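Local coordinates for esterase (Thermotoga maritima, PDB 3DOH), which is a thermostable esterase that probably hydrolyses carboxylic ester bonds, using an alpha/beta-hydrolase domain joined to an immunoglobulin-like domain, at residues A[265-270]-A[289-294]. Numbering follows the deposited sequence.
Sequences IYITGL and AAAIPI
Thr268 and Ile292 pair at the middle of two neighbouring parallel strands, 265-270 and 290-294, which belong to a beta-alpha-beta unit of the alpha/beta-hydrolase fold; helix 272-283 makes the crossover. The strand axes run within 2° of each other. A ladder of backbone bonds fixes the register: Ile267 N reaches Ala290 O, Ile292 N reaches Ile267 O, and Ile294 N meets Gly269 O at 3.0 Å.

On the face carrying Tyr266, Thr268 and Leu270, the hydroxyl of Thr268 lies anti to its backbone N (chi1 179°), a rotation that directs OG1 across to the carbonyl of Ile292. Thr268 OG1 donates to Ile292 O, though the modelled length is too short to be relied on; the same oxygen receives a weak bond from Gly269 N at 3.5 Å, and Tyr366 is a further hydrogen-bonding partner of the hydroxyl. Tyr266 turns its ring edge to Ala290 N, which lies in the ring plane; Ala289 CB comes in obliquely, 3.6 Å from Tyr266 CE1, while the tyrosine OH bonds Gln378 O. On the reverse face Ile267 CG2 meets Ala291 CB at 3.9 Å, and both side chains rest on Ile281 of the crossover helix.

Ile294 stands beside Leu270, CB to CB, and touches Trp362 and Tyr366. An alanine here would probably leave a gap beside Trp362 and Tyr366 and remove the methyl next to the Thr268 hydroxyl. Gly269 and Leu270 begin the GxSxG sequence of a probable nucleophile elbow, consistent with this family. Beside Thr268, the delta methyl of Ile294 ends with CD1 3.8 Å from Thr268 OG1.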
ATOM      1  N   ILE A 265       3.691 -27.003  46.021  1.00 28.03           N
ATOM      2  CA  ILE A 265       4.489 -25.799  45.839  1.00 28.21           C
ATOM      3  C   ILE A 265       5.218 -25.964  44.500  1.00 27.83           C
ATOM      4  O   ILE A 265       6.156 -26.767  44.374  1.00 28.35           O
ATOM      5  CB  ILE A 265       5.480 -25.533  47.025  1.00 28.41           C
ATOM      6  CG1 ILE A 265       4.693 -25.249  48.304  1.00 29.23           C
ATOM      7  CG2 ILE A 265       6.392 -24.319  46.735  1.00 27.46           C
ATOM      8  CD1 ILE A 265       5.547 -25.419  49.543  1.00 32.79           C
ATOM      9  N   TYR A 266       4.744 -25.239  43.503  1.00 26.58           N
ATOM     10  CA  TYR A 266       5.260 -25.323  42.161  1.00 24.98           C
ATOM     11  C   TYR A 266       6.257 -24.205  42.013  1.00 25.52           C
ATOM     12  O   TYR A 266       6.288 -23.272  42.801  1.00 25.92           O
ATOM     13  CB  TYR A 266       4.124 -25.117  41.210  1.00 23.98           C
ATOM     14  CG  TYR A 266       2.937 -26.068  41.417  1.00 24.70           C
ATOM     15  CD1 TYR A 266       3.120 -27.442  41.467  1.00 24.31           C
ATOM     16  CD2 TYR A 266       1.617 -25.593  41.490  1.00 23.05           C
ATOM     17  CE1 TYR A 266       2.047 -28.308  41.623  1.00 22.60           C
ATOM     18  CE2 TYR A 266       0.535 -26.464  41.638  1.00 19.14           C
ATOM     19  CZ  TYR A 266       0.767 -27.818  41.706  1.00 22.26           C
ATOM     20  OH  TYR A 266      -0.279 -28.735  41.850  1.00 24.21           O
ATOM     21  N   ILE A 267       7.105 -24.289  41.011  1.00 26.35           N
ATOM     22  CA  ILE A 267       8.109 -23.248  40.817  1.00 26.50           C
ATOM     23  C   ILE A 267       8.499 -23.074  39.347  1.00 26.78           C
ATOM     24  O   ILE A 267       8.740 -24.061  38.655  1.00 27.10           O
ATOM     25  CB  ILE A 267       9.379 -23.510  41.670  1.00 26.78           C
ATOM     26  CG1 ILE A 267      10.372 -22.347  41.540  1.00 24.94           C
ATOM     27  CG2 ILE A 267      10.005 -24.870  41.321  1.00 25.61           C
ATOM     28  CD1 ILE A 267      11.296 -22.229  42.743  1.00 23.77           C
ATOM     29  N   THR A 268       8.559 -21.820  38.905  1.00 26.60           N
ATOM     30  CA  THR A 268       8.929 -21.472  37.563  1.00 27.15           C
ATOM     31  C   THR A 268       9.672 -20.137  37.575  1.00 27.66           C
ATOM     32  O   THR A 268       9.486 -19.311  38.481  1.00 29.13           O
ATOM     33  CB  THR A 268       7.669 -21.403  36.602  1.00 27.60           C
ATOM     34  OG1 THR A 268       8.076 -21.024  35.266  1.00 27.34           O
ATOM     35  CG2 THR A 268       6.641 -20.409  37.126  1.00 26.15           C
ATOM     36  N   GLY A 269      10.510 -19.940  36.565  1.00 27.51           N
ATOM     37  CA  GLY A 269      11.216 -18.709  36.359  1.00 27.23           C
ATOM     38  C   GLY A 269      11.877 -18.775  34.994  1.00 27.11           C
ATOM     39  O   GLY A 269      11.948 -19.837  34.387  1.00 25.93           O
ATOM     40  N   LEU A 270      12.353 -17.633  34.511  1.00 27.62           N
ATOM     41  CA  LEU A 270      12.915 -17.549  33.168  1.00 29.15           C
ATOM     42  C   LEU A 270      14.339 -17.009  33.208  1.00 30.06           C
ATOM     43  O   LEU A 270      14.642 -16.087  33.965  1.00 30.32           O
ATOM     44  CB  LEU A 270      12.042 -16.663  32.276  1.00 28.41           C
ATOM     45  CG  LEU A 270      11.725 -15.265  32.810  1.00 29.97           C
ATOM     46  CD1 LEU A 270      10.713 -15.339  33.944  1.00 26.77           C
ATOM     47  CD2 LEU A 270      12.995 -14.563  33.266  1.00 27.68           C
ATOM     48  N   ALA A 289       6.600 -29.612  44.042  1.00 29.97           N
ATOM     49  CA  ALA A 289       5.755 -30.610  43.369  1.00 28.59           C
ATOM     50  C   ALA A 289       6.026 -30.718  41.832  1.00 27.79           C
ATOM     51  O   ALA A 289       5.912 -31.805  41.254  1.00 28.05           O
ATOM     52  CB  ALA A 289       4.291 -30.294  43.618  1.00 27.96           C
ATOM     53  N   ALA A 290       6.376 -29.588  41.224  1.00 25.87           N
ATOM     54  CA  ALA A 290       6.638 -29.519  39.794  1.00 25.11           C
ATOM     55  C   ALA A 290       7.254 -28.170  39.428  1.00 24.15           C
ATOM     56  O   ALA A 290       7.015 -27.164  40.096  1.00 23.81           O
ATOM     57  CB  ALA A 290       5.357 -29.749  39.007  1.00 25.15           C
ATOM     58  N   ALA A 291       8.048 -28.162  38.363  1.00 23.41           N
ATOM     59  CA  ALA A 291       8.834 -27.008  37.988  1.00 22.89           C
ATOM     60  C   ALA A 291       8.631 -26.709  36.507  1.00 23.39           C
ATOM     61  O   ALA A 291       8.478 -27.638  35.710  1.00 24.96           O
ATOM     62  CB  ALA A 291      10.273 -27.305  38.253  1.00 22.90           C
ATOM     63  N   ILE A 292       8.613 -25.431  36.131  1.00 23.22           N
ATOM     64  CA  ILE A 292       8.726 -25.016  34.721  1.00 22.61           C
ATOM     65  C   ILE A 292       9.907 -24.034  34.601  1.00 23.67           C
ATOM     66  O   ILE A 292       9.745 -22.815  34.799  1.00 24.67           O
ATOM     67  CB  ILE A 292       7.409 -24.391  34.174  1.00 22.11           C
ATOM     68  CG1 ILE A 292       6.238 -25.350  34.383  1.00 22.29           C
ATOM     69  CG2 ILE A 292       7.554 -23.907  32.717  1.00 18.49           C
ATOM     70  CD1 ILE A 292       4.835 -24.685  34.217  1.00 22.01           C
ATOM     71  N   PRO A 293      11.107 -24.555  34.324  1.00 23.61           N
ATOM     72  CA  PRO A 293      12.288 -23.764  34.005  1.00 24.43           C
ATOM     73  C   PRO A 293      12.428 -23.332  32.539  1.00 25.98           C
ATOM     74  O   PRO A 293      12.673 -24.171  31.656  1.00 25.88           O
ATOM     75  CB  PRO A 293      13.417 -24.707  34.358  1.00 24.59           C
ATOM     76  CG  PRO A 293      12.865 -26.054  34.143  1.00 23.66           C
ATOM     77  CD  PRO A 293      11.409 -25.986  34.415  1.00 23.94           C
ATOM     78  N   ILE A 294      12.338 -22.021  32.317  1.00 27.19           N
ATOM     79  CA  ILE A 294      12.321 -21.424  30.994  1.00 28.72           C
ATOM     80  C   ILE A 294      13.667 -20.794  30.716  1.00 29.44           C
ATOM     81  O   ILE A 294      14.120 -19.951  31.500  1.00 30.73           O
ATOM     82  CB  ILE A 294      11.210 -20.347  30.892  1.00 28.46           C
ATOM     83  CG1 ILE A 294       9.866 -20.985  31.134  1.00 27.78           C
ATOM     84  CG2 ILE A 294      11.185 -19.701  29.510  1.00 29.11           C
ATOM     85  CD1 ILE A 294       8.889 -20.038  31.679  1.00 30.49           C
TER